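Local atomic coordinates of ZT_dimer domain-containing protein (Thermotoga maritima, PDB entry 6VDA), a protein that probably carries divalent metal cations such as zinc across the membrane as a cation diffusion facilitator, of which this is the metal-binding C-terminal domain. Residues N24-H29 with E83-V88. Sequence-based numbering, arbitrary orientation.
Sequences NVHNPH and EPLGNV. With ZN (zinc ion), chain B; SO4 (sulfate ion), chain C.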
loop_
_atom_site.group_PDB
_atom_site.type_symbol
_atom_site.label_atom_id
_atom_site.label_comp_id
_atom_site.label_asym_id
_atom_site.label_seq_id
_atom_site.Cartn_x
_atom_site.Cartn_y
_atom_site.Cartn_z
ATOM N N ASN A 24 4.199 -16.559 8.047
ATOM C CA ASN A 24 3.319 -16.383 6.860
ATOM C C ASN A 24 3.746 -15.132 6.062
ATOM O O ASN A 24 3.111 -14.852 5.025
ATOM C CB ASN A 24 1.839 -16.381 7.269
ATOM C CG ASN A 24 1.544 -15.604 8.537
ATOM O OD1 ASN A 24 2.368 -14.814 9.008
ATOM N ND2 ASN A 24 0.369 -15.835 9.108
ATOM N N VAL A 25 4.793 -14.417 6.500
ATOM C CA VAL A 25 5.454 -13.339 5.700
ATOM C C VAL A 25 6.462 -13.997 4.755
ATOM O O VAL A 25 7.276 -14.796 5.235
ATOM C CB VAL A 25 6.137 -12.285 6.586
ATOM C CG1 VAL A 25 7.089 -11.414 5.785
ATOM C CG2 VAL A 25 5.115 -11.434 7.316
ATOM N N HIS A 26 6.383 -13.699 3.459
ATOM C CA HIS A 26 7.260 -14.297 2.420
ATOM C C HIS A 26 7.865 -13.199 1.540
ATOM O O HIS A 26 7.240 -12.125 1.407
ATOM C CB HIS A 26 6.485 -15.353 1.620
ATOM C CG HIS A 26 6.121 -16.541 2.443
ATOM N ND1 HIS A 26 7.059 -17.465 2.851
ATOM C CD2 HIS A 26 4.941 -16.934 2.969
ATOM C CE1 HIS A 26 6.469 -18.385 3.580
ATOM N NE2 HIS A 26 5.170 -18.074 3.675
ATOM N N ASN A 27 9.066 -13.462 1.020
ATOM C CA ASN A 27 9.733 -12.676 -0.048
ATOM C C ASN A 27 9.616 -11.182 0.233
ATOM O O ASN A 27 9.114 -10.434 -0.603
ATOM C CB ASN A 27 9.134 -13.002 -1.416
ATOM C CG ASN A 27 9.981 -12.477 -2.556
ATOM O OD1 ASN A 27 9.468 -12.154 -3.627
ATOM N ND2 ASN A 27 11.280 -12.394 -2.334
ATOM N N PRO A 28 10.062 -10.687 1.409
ATOM C CA PRO A 28 10.151 -9.245 1.631
ATOM C C PRO A 28 11.087 -8.643 0.573
ATOM O O PRO A 28 12.158 -9.196 0.366
ATOM C CB PRO A 28 10.721 -9.100 3.047
ATOM C CG PRO A 28 11.377 -10.451 3.330
ATOM C CD PRO A 28 10.544 -11.463 2.564
ATOM N N HIS A 29 10.643 -7.576 -0.097
ATOM C CA HIS A 29 11.386 -6.895 -1.195
ATOM C C HIS A 29 10.972 -5.423 -1.264
ATOM O O HIS A 29 9.985 -5.059 -0.593
ATOM C CB HIS A 29 11.164 -7.621 -2.531
ATOM C CG HIS A 29 9.766 -7.566 -3.054
ATOM N ND1 HIS A 29 8.738 -8.305 -2.500
ATOM C CD2 HIS A 29 9.229 -6.896 -4.104
ATOM C CE1 HIS A 29 7.623 -8.082 -3.176
ATOM N NE2 HIS A 29 7.896 -7.214 -4.166
ATOM N N GLU A 83 1.160 -8.429 -1.145
ATOM C CA GLU A 83 0.972 -9.025 -2.491
ATOM C C GLU A 83 0.747 -10.525 -2.357
ATOM O O GLU A 83 1.154 -11.134 -1.367
ATOM C CB GLU A 83 2.200 -8.814 -3.372
ATOM C CG GLU A 83 2.676 -7.379 -3.457
ATOM C CD GLU A 83 4.042 -7.262 -4.106
ATOM O OE1 GLU A 83 4.472 -8.236 -4.742
ATOM O OE2 GLU A 83 4.674 -6.199 -3.975
ATOM N N PRO A 84 0.129 -11.162 -3.374
ATOM C CA PRO A 84 0.094 -12.619 -3.468
ATOM C C PRO A 84 1.482 -13.228 -3.710
ATOM O O PRO A 84 2.303 -12.590 -4.355
ATOM C CB PRO A 84 -0.789 -12.915 -4.693
ATOM C CG PRO A 84 -1.502 -11.608 -4.984
ATOM C CD PRO A 84 -0.566 -10.518 -4.500
ATOM N N LEU A 85 1.693 -14.453 -3.217
ATOM C CA LEU A 85 2.888 -15.280 -3.524
ATOM C C LEU A 85 3.088 -15.304 -5.039
ATOM O O LEU A 85 2.153 -15.748 -5.746
ATOM C CB LEU A 85 2.690 -16.708 -3.000
ATOM C CG LEU A 85 2.755 -16.884 -1.484
ATOM C CD1 LEU A 85 2.691 -18.356 -1.115
ATOM C CD2 LEU A 85 4.013 -16.251 -0.909
ATOM N N GLY A 86 4.258 -14.853 -5.496
ATOM C CA GLY A 86 4.699 -14.936 -6.903
ATOM C C GLY A 86 4.147 -13.801 -7.744
ATOM O O GLY A 86 3.980 -14.000 -8.951
ATOM N N ASN A 87 3.884 -12.645 -7.127
ATOM C CA ASN A 87 3.265 -11.459 -7.779
ATOM C C ASN A 87 4.208 -10.923 -8.867
ATOM O O ASN A 87 5.435 -11.104 -8.719
ATOM C CB ASN A 87 2.938 -10.380 -6.742
ATOM C CG ASN A 87 2.327 -9.142 -7.359
ATOM O OD1 ASN A 87 1.280 -9.221 -7.990
ATOM N ND2 ASN A 87 2.975 -8.002 -7.195
ATOM N N VAL A 88 3.651 -10.278 -9.901
ATOM C CA VAL A 88 4.396 -9.627 -11.026
ATOM C C VAL A 88 4.259 -8.098 -10.902
ATOM O O VAL A 88 3.981 -7.436 -11.919
ATOM C CB VAL A 88 3.886 -10.149 -12.384
ATOM C CG1 VAL A 88 4.889 -9.895 -13.504
ATOM C CG2 VAL A 88 3.522 -11.628 -12.320
HETATM ZN ZN ZN B . 6.199 -5.981 -4.606
HETATM S S SO4 C . 10.245 -16.670 1.732
HETATM O O1 SO4 C . 10.569 -15.487 2.482
HETATM O O2 SO4 C . 9.685 -17.657 2.614
HETATM O O3 SO4 C . 11.436 -17.197 1.123
HETATM O O4 SO4 C . 9.293 -16.346 0.709
#
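The side chains of His-29 and Glu-83 approach from opposite directions and meet at one zinc ion, NE2 of His-29 lying 2.1 Å from the metal. Glu-83 binds it through OE2; the modelled Glu-83 OE2 to zinc distance, 1.7 Å, is doubtfully short. Asp-45 and Glu-89 complete the site, so that three carboxylates and one imidazole surround the zinc; the carboxylates probably offset its charge. The Glu-83 carboxylate stands nearly square to the imidazole, their planes 82° apart, and its OE1 sits in the ring plane, 3.5 Å from CE1 of His-29. A second bond fixes the rotation of the imidazole: ND1 of His-29 donates to the carbonyl O of Asn-27 (2.9 Å, 163°), leaving NE2 for the zinc. OE1 of Glu-83 in turn accepts a weak bond from ND2 of Asn-87, across the type II turn from Pro-84 to Asn-87. In the dimerisation domain of this transporter family, strands 26-36 and 75-84 are the outer two of a three-stranded sheet, with strand 39-48 between them, so the metal ties together ends that share no hydrogen bond. Away from the zinc the contact thins out between two exposed side chains, where CD2 of Leu-85 meets CB of His-26 at 3.6 Å. With CG anti to the carbonyl carbon (chi1 -67°), the His-26 ring presents its edge to a sulfate, probably from the crystallisation liquor, and ND1 of His-26 donates to sulfate O2 at 2.6 Å.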